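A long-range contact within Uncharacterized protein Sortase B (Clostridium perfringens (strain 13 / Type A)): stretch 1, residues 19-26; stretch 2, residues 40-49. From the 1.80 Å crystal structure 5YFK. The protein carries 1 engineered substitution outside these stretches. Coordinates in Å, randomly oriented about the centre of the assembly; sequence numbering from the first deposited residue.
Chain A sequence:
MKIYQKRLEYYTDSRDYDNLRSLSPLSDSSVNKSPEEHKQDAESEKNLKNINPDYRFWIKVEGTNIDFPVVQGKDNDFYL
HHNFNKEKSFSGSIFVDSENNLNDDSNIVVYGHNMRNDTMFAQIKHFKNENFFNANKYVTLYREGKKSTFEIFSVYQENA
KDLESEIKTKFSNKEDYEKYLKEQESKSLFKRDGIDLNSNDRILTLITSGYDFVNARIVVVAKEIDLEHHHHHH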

ATOM      1  N   ASN A  19      10.624   5.843 -15.095  1.00 49.85           N
ATOM      2  CA  ASN A  19      11.757   6.720 -14.813  1.00 64.92           C
ATOM      3  C   ASN A  19      12.081   6.755 -13.314  1.00 59.41           C
ATOM      4  O   ASN A  19      13.232   6.582 -12.906  1.00 54.92           O
ATOM      5  CB  ASN A  19      11.439   8.134 -15.310  1.00 76.16           C
ATOM      6  CG  ASN A  19      12.467   9.155 -14.872  1.00 98.51           C
ATOM      7  OD1 ASN A  19      12.406   9.678 -13.758  1.00104.94           O
ATOM      8  ND2 ASN A  19      13.387   9.488 -15.770  1.00108.11           N
ATOM      9  N   LEU A  20      11.048   6.960 -12.501  1.00 48.97           N
ATOM     10  CA  LEU A  20      11.206   7.135 -11.063  1.00 42.48           C
ATOM     11  C   LEU A  20      11.751   5.885 -10.393  1.00 39.02           C
ATOM     12  O   LEU A  20      12.251   5.949  -9.275  1.00 43.53           O
ATOM     13  CB  LEU A  20       9.862   7.484 -10.421  1.00 37.43           C
ATOM     14  CG  LEU A  20       9.245   8.806 -10.862  1.00 39.03           C
ATOM     15  CD1 LEU A  20       7.822   8.927 -10.329  1.00 36.01           C
ATOM     16  CD2 LEU A  20      10.115   9.963 -10.390  1.00 41.39           C
ATOM     17  N   ARG A  21      11.496   4.734 -10.999  1.00 36.06           N
ATOM     18  CA  ARG A  21      11.862   3.457 -10.408  1.00 35.33           C
ATOM     19  C   ARG A  21      13.372   3.337 -10.225  1.00 39.85           C
ATOM     20  O   ARG A  21      13.860   2.603  -9.354  1.00 30.07           O
ATOM     21  CB  ARG A  21      11.366   2.326 -11.293  1.00 48.88           C
ATOM     22  CG  ARG A  21      11.138   1.031 -10.545  1.00 54.18           C
ATOM     23  CD  ARG A  21      10.301   0.090 -11.384  1.00 58.90           C
ATOM     24  NE  ARG A  21      10.729  -1.294 -11.223  1.00 71.72           N
ATOM     25  CZ  ARG A  21      10.609  -2.228 -12.162  1.00 90.23           C
ATOM     26  NH1 ARG A  21      10.122  -1.918 -13.357  1.00 81.22           N
ATOM     27  NH2 ARG A  21      11.004  -3.469 -11.917  1.00 93.59           N
ATOM     28  N   SER A  22      14.108   4.109 -11.014  1.00 33.43           N
ATOM     29  CA  SER A  22      15.560   4.157 -10.884  1.00 46.34           C
ATOM     30  C   SER A  22      15.941   4.979  -9.652  1.00 42.28           C
ATOM     31  O   SER A  22      17.015   4.803  -9.091  1.00 45.22           O
ATOM     32  CB  SER A  22      16.179   4.768 -12.144  1.00 50.94           C
ATOM     33  OG  SER A  22      16.018   6.177 -12.145  1.00 44.21           O
ATOM     34  N   LEU A  23      14.973   5.739  -9.140  1.00 49.69           N
ATOM     35  CA  LEU A  23      15.143   6.504  -7.906  1.00 44.48           C
ATOM     36  C   LEU A  23      14.674   5.733  -6.678  1.00 40.48           C
ATOM     37  O   LEU A  23      14.505   6.311  -5.604  1.00 38.75           O
ATOM     38  CB  LEU A  23      14.353   7.807  -7.982  1.00 48.60           C
ATOM     39  CG  LEU A  23      15.075   9.034  -8.526  1.00 45.73           C
ATOM     40  CD1 LEU A  23      14.191  10.249  -8.317  1.00 42.45           C
ATOM     41  CD2 LEU A  23      16.426   9.218  -7.844  1.00 44.85           C
ATOM     42  N   SER A  24      14.448   4.436  -6.833  1.00 29.98           N
ATOM     43  CA  SER A  24      13.914   3.653  -5.730  1.00 34.25           C
ATOM     44  C   SER A  24      14.980   3.440  -4.683  1.00 31.82           C
ATOM     45  O   SER A  24      16.063   2.957  -4.991  1.00 35.98           O
ATOM     46  CB  SER A  24      13.407   2.303  -6.193  1.00 34.21           C
ATOM     47  OG  SER A  24      13.197   1.486  -5.057  1.00 37.12           O
ATOM     48  N   PRO A  25      14.648   3.728  -3.419  1.00 28.42           N
ATOM     49  CA  PRO A  25      15.581   3.442  -2.350  1.00 25.43           C
ATOM     50  C   PRO A  25      15.631   1.961  -2.015  1.00 30.57           C
ATOM     51  O   PRO A  25      16.411   1.564  -1.160  1.00 31.75           O
ATOM     52  CB  PRO A  25      15.037   4.269  -1.177  1.00 29.39           C
ATOM     53  CG  PRO A  25      13.577   4.419  -1.464  1.00 26.83           C
ATOM     54  CD  PRO A  25      13.476   4.492  -2.956  1.00 27.69           C
ATOM     55  N   LEU A  26      14.893   1.146  -2.770  1.00 29.44           N
ATOM     56  CA  LEU A  26      14.942  -0.305  -2.619  1.00 34.88           C
ATOM     57  C   LEU A  26      15.585  -0.962  -3.846  1.00 48.06           C
ATOM     58  O   LEU A  26      15.008  -1.871  -4.439  1.00 55.79           O
ATOM     59  CB  LEU A  26      13.529  -0.873  -2.423  1.00 30.69           C
ATOM     60  CG  LEU A  26      12.760  -0.424  -1.171  1.00 35.64           C
ATOM     61  CD1 LEU A  26      11.315  -0.901  -1.194  1.00 31.89           C
ATOM     62  CD2 LEU A  26      13.449  -0.902   0.099  1.00 36.03           C
ATOM     63  N   GLN A  40      23.370   6.384  -0.914  1.00 51.31           N
ATOM     64  CA  GLN A  40      22.700   6.411  -2.210  1.00 64.97           C
ATOM     65  C   GLN A  40      21.181   6.493  -2.045  1.00 55.79           C
ATOM     66  O   GLN A  40      20.517   7.269  -2.724  1.00 45.34           O
ATOM     67  CB  GLN A  40      23.075   5.177  -3.034  1.00 72.57           C
ATOM     68  CG  GLN A  40      22.789   5.320  -4.522  1.00 84.18           C
ATOM     69  CD  GLN A  40      23.876   6.081  -5.262  1.00 96.30           C
ATOM     70  OE1 GLN A  40      24.514   6.977  -4.705  1.00 92.45           O
ATOM     71  NE2 GLN A  40      24.094   5.724  -6.524  1.00 99.76           N
ATOM     72  N   ASP A  41      20.645   5.699  -1.129  1.00 56.92           N
ATOM     73  CA  ASP A  41      19.201   5.600  -0.950  1.00 48.80           C
ATOM     74  C   ASP A  41      18.639   6.883  -0.326  1.00 48.37           C
ATOM     75  O   ASP A  41      17.490   7.244  -0.549  1.00 43.01           O
ATOM     76  CB  ASP A  41      18.880   4.396  -0.065  1.00 42.58           C
ATOM     77  CG  ASP A  41      19.253   3.068  -0.715  1.00 37.47           C
ATOM     78  OD1 ASP A  41      19.256   2.977  -1.963  1.00 33.36           O
ATOM     79  OD2 ASP A  41      19.382   2.067   0.025  1.00 38.31           O
ATOM     80  N   ALA A  42      19.471   7.592   0.428  1.00 55.01           N
ATOM     81  CA  ALA A  42      19.054   8.839   1.053  1.00 42.60           C
ATOM     82  C   ALA A  42      18.902   9.943   0.017  1.00 44.39           C
ATOM     83  O   ALA A  42      17.900  10.658   0.006  1.00 47.78           O
ATOM     84  CB  ALA A  42      20.058   9.256   2.116  1.00 55.11           C
ATOM     85  N   GLU A  43      19.877  10.065  -0.879  1.00 49.39           N
ATOM     86  CA  GLU A  43      19.745  11.019  -1.971  1.00 52.59           C
ATOM     87  C   GLU A  43      18.573  10.652  -2.882  1.00 41.68           C
ATOM     88  O   GLU A  43      17.895  11.528  -3.417  1.00 39.10           O
ATOM     89  CB  GLU A  43      21.043  11.153  -2.782  1.00 72.18           C
ATOM     90  CG  GLU A  43      22.064  10.045  -2.597  1.00 86.05           C
ATOM     91  CD  GLU A  43      23.477  10.499  -2.936  1.00 97.91           C
ATOM     92  OE1 GLU A  43      24.361  10.407  -2.057  1.00 89.05           O
ATOM     93  OE2 GLU A  43      23.696  10.986  -4.068  1.00 92.68           O
ATOM     94  N   SER A  44      18.289   9.359  -3.000  1.00 37.58           N
ATOM     95  CA  SER A  44      17.072   8.925  -3.687  1.00 40.97           C
ATOM     96  C   SER A  44      15.836   9.560  -3.071  1.00 31.89           C
ATOM     97  O   SER A  44      15.081  10.228  -3.764  1.00 28.03           O
ATOM     98  CB  SER A  44      16.941   7.407  -3.657  1.00 42.20           C
ATOM     99  OG  SER A  44      17.312   6.868  -4.907  1.00 39.20           O
ATOM    100  N   GLU A  45      15.697   9.452  -1.749  1.00 32.00           N
ATOM    101  CA  GLU A  45      14.522  10.008  -1.070  1.00 29.31           C
ATOM    102  C   GLU A  45      14.500  11.523  -1.164  1.00 30.34           C
ATOM    103  O   GLU A  45      13.448  12.124  -1.334  1.00 24.57           O
ATOM    104  CB  GLU A  45      14.461   9.585   0.397  1.00 36.79           C
ATOM    105  CG  GLU A  45      14.294   8.094   0.590  1.00 32.35           C
ATOM    106  CD  GLU A  45      13.281   7.741   1.677  1.00 36.75           C
ATOM    107  OE1 GLU A  45      13.633   7.865   2.883  1.00 28.14           O
ATOM    108  OE2 GLU A  45      12.187   7.227   1.320  1.00 34.99           O
ATOM    109  N   LYS A  46      15.659  12.158  -1.066  1.00 35.99           N
ATOM    110  CA  LYS A  46      15.686  13.607  -1.176  1.00 28.07           C
ATOM    111  C   LYS A  46      15.248  14.078  -2.550  1.00 27.92           C
ATOM    112  O   LYS A  46      14.503  15.050  -2.665  1.00 32.74           O
ATOM    113  CB  LYS A  46      17.071  14.147  -0.812  1.00 38.38           C
ATOM    114  CG  LYS A  46      17.347  14.050   0.678  1.00 39.61           C
ATOM    115  CD  LYS A  46      18.707  14.620   1.048  1.00 41.80           C
ATOM    116  CE  LYS A  46      19.050  14.332   2.501  1.00 42.56           C
ATOM    117  NZ  LYS A  46      18.652  15.465   3.379  1.00 50.93           N
ATOM    118  N   ASN A  47      15.640  13.348  -3.595  1.00 29.29           N
ATOM    119  CA  ASN A  47      15.241  13.698  -4.953  1.00 30.14           C
ATOM    120  C   ASN A  47      13.761  13.483  -5.187  1.00 30.03           C
ATOM    121  O   ASN A  47      13.092  14.330  -5.732  1.00 24.30           O
ATOM    122  CB  ASN A  47      16.031  12.883  -5.969  1.00 37.38           C
ATOM    123  CG  ASN A  47      17.333  13.556  -6.360  1.00 41.87           C
ATOM    124  OD1 ASN A  47      17.375  14.768  -6.581  1.00 34.51           O
ATOM    125  ND2 ASN A  47      18.415  12.805  -6.302  1.00 39.75           N
ATOM    126  N   LEU A  48      13.216  12.397  -4.649  1.00 25.97           N
ATOM    127  CA  LEU A  48      11.767  12.218  -4.674  1.00 21.51           C
ATOM    128  C   LEU A  48      11.003  13.356  -3.987  1.00 21.25           C
ATOM    129  O   LEU A  48      10.027  13.849  -4.525  1.00 24.22           O
ATOM    130  CB  LEU A  48      11.409  10.870  -4.041  1.00 21.39           C
ATOM    131  CG  LEU A  48      11.920   9.695  -4.872  1.00 21.17           C
ATOM    132  CD1 LEU A  48      12.071   8.418  -4.047  1.00 21.47           C
ATOM    133  CD2 LEU A  48      10.962   9.479  -6.027  1.00 22.20           C
ATOM    134  N   LYS A  49      11.361  13.655  -2.741  1.00 26.28           N
ATOM    135  CA  LYS A  49      10.739  14.756  -1.993  1.00 25.28           C
ATOM    136  C   LYS A  49      10.804  16.082  -2.772  1.00 29.43           C
ATOM    137  O   LYS A  49       9.870  16.885  -2.746  1.00 27.35           O
ATOM    138  CB  LYS A  49      11.442  14.911  -0.643  1.00 31.90           C
ATOM    139  CG  LYS A  49      10.522  14.901   0.565  1.00 41.43           C
ATOM    140  CD  LYS A  49      11.308  14.692   1.853  1.00 48.33           C
ATOM    141  CE  LYS A  49      11.964  13.314   1.902  1.00 56.58           C
ATOM    142  NZ  LYS A  49      12.133  12.820   3.300  1.00 66.42           N
TER

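Stretch 1, through Leu20 and Leu23-Pro25, lies against one side of part of a longer helix that spans residues 40-49 and beyond, and together the two stretches bury 400 Å² of surface. The chain approaches the helix at two points: CA of Leu23 lies 5.2 Å from CA of Ser44, and CA of Pro25 lies 4.4 Å from CA of Asp41. As stretch 1 advances, its partners step back by about one helical turn, so the two chains run in opposite senses here. The helix is held by i to i+4 backbone bonds, among them Ser44 N to Gln40 O (3.1 Å) and Leu48 N to Ser44 O (3.0 Å), which place Asp41, Ser44 and Leu48 along the face that meets stretch 1.

Such close approach at Ser44 goes with a small side chain pointing toward the loop. Its chi1 of -102° lies between wells and carries OG to within 2.9 Å of Leu23 O, to which it donates a weak hydrogen bond, the one hydrogen bond between the stretches. The Leu23 amide is tied back to its own stretch, with N 2.7 Å from Leu20 O.

Leu23 also points toward the helix and spreads over it. Its chi1 of -91° is likewise off a well, with chi2 t (-171°); in this conformation CD1 reaches 4.0 Å from Leu48 CD2 and 4.0 Å from Asn47 CB, while CD2 comes 3.9 Å from Ser44 OG. Leu48 leaves its backbone sideways, but the m, t rotamer brings its end nearer the loop. Its CD1 lies 3.6 Å from Leu23 O and 4.3 Å from Pro25 CD, and its CD2 meets Leu20 CD2 at 4.5 Å. Leu20, also m, t, thus extends the apolar cluster from a sideways start.

Pro25 packs its C-gamma endo ring close to the helix: CB is 4.0 Å from Asp41 CB and 4.4 Å from Ser44 CB. Glu45 starts away from the loop, yet its bent chain (chi1 m, chi2 -137°) returns OE2 to 4.2 Å from Pro25 CG; both carboxylate oxygens are hydrogen-bonded elsewhere in the structure. Asp41, chi1 m, sets OD2 3.2 Å and OD1 3.3 Å from Pro25 O; both are acceptors facing an acceptor, so no hydrogen bond forms here.

The CA-to-CB bond of Ser24 points away from the helix. Its chi1 t (167°) lets OG accept Leu26 N at 2.9 Å, a local bond that bridges Pro25 beside the contact.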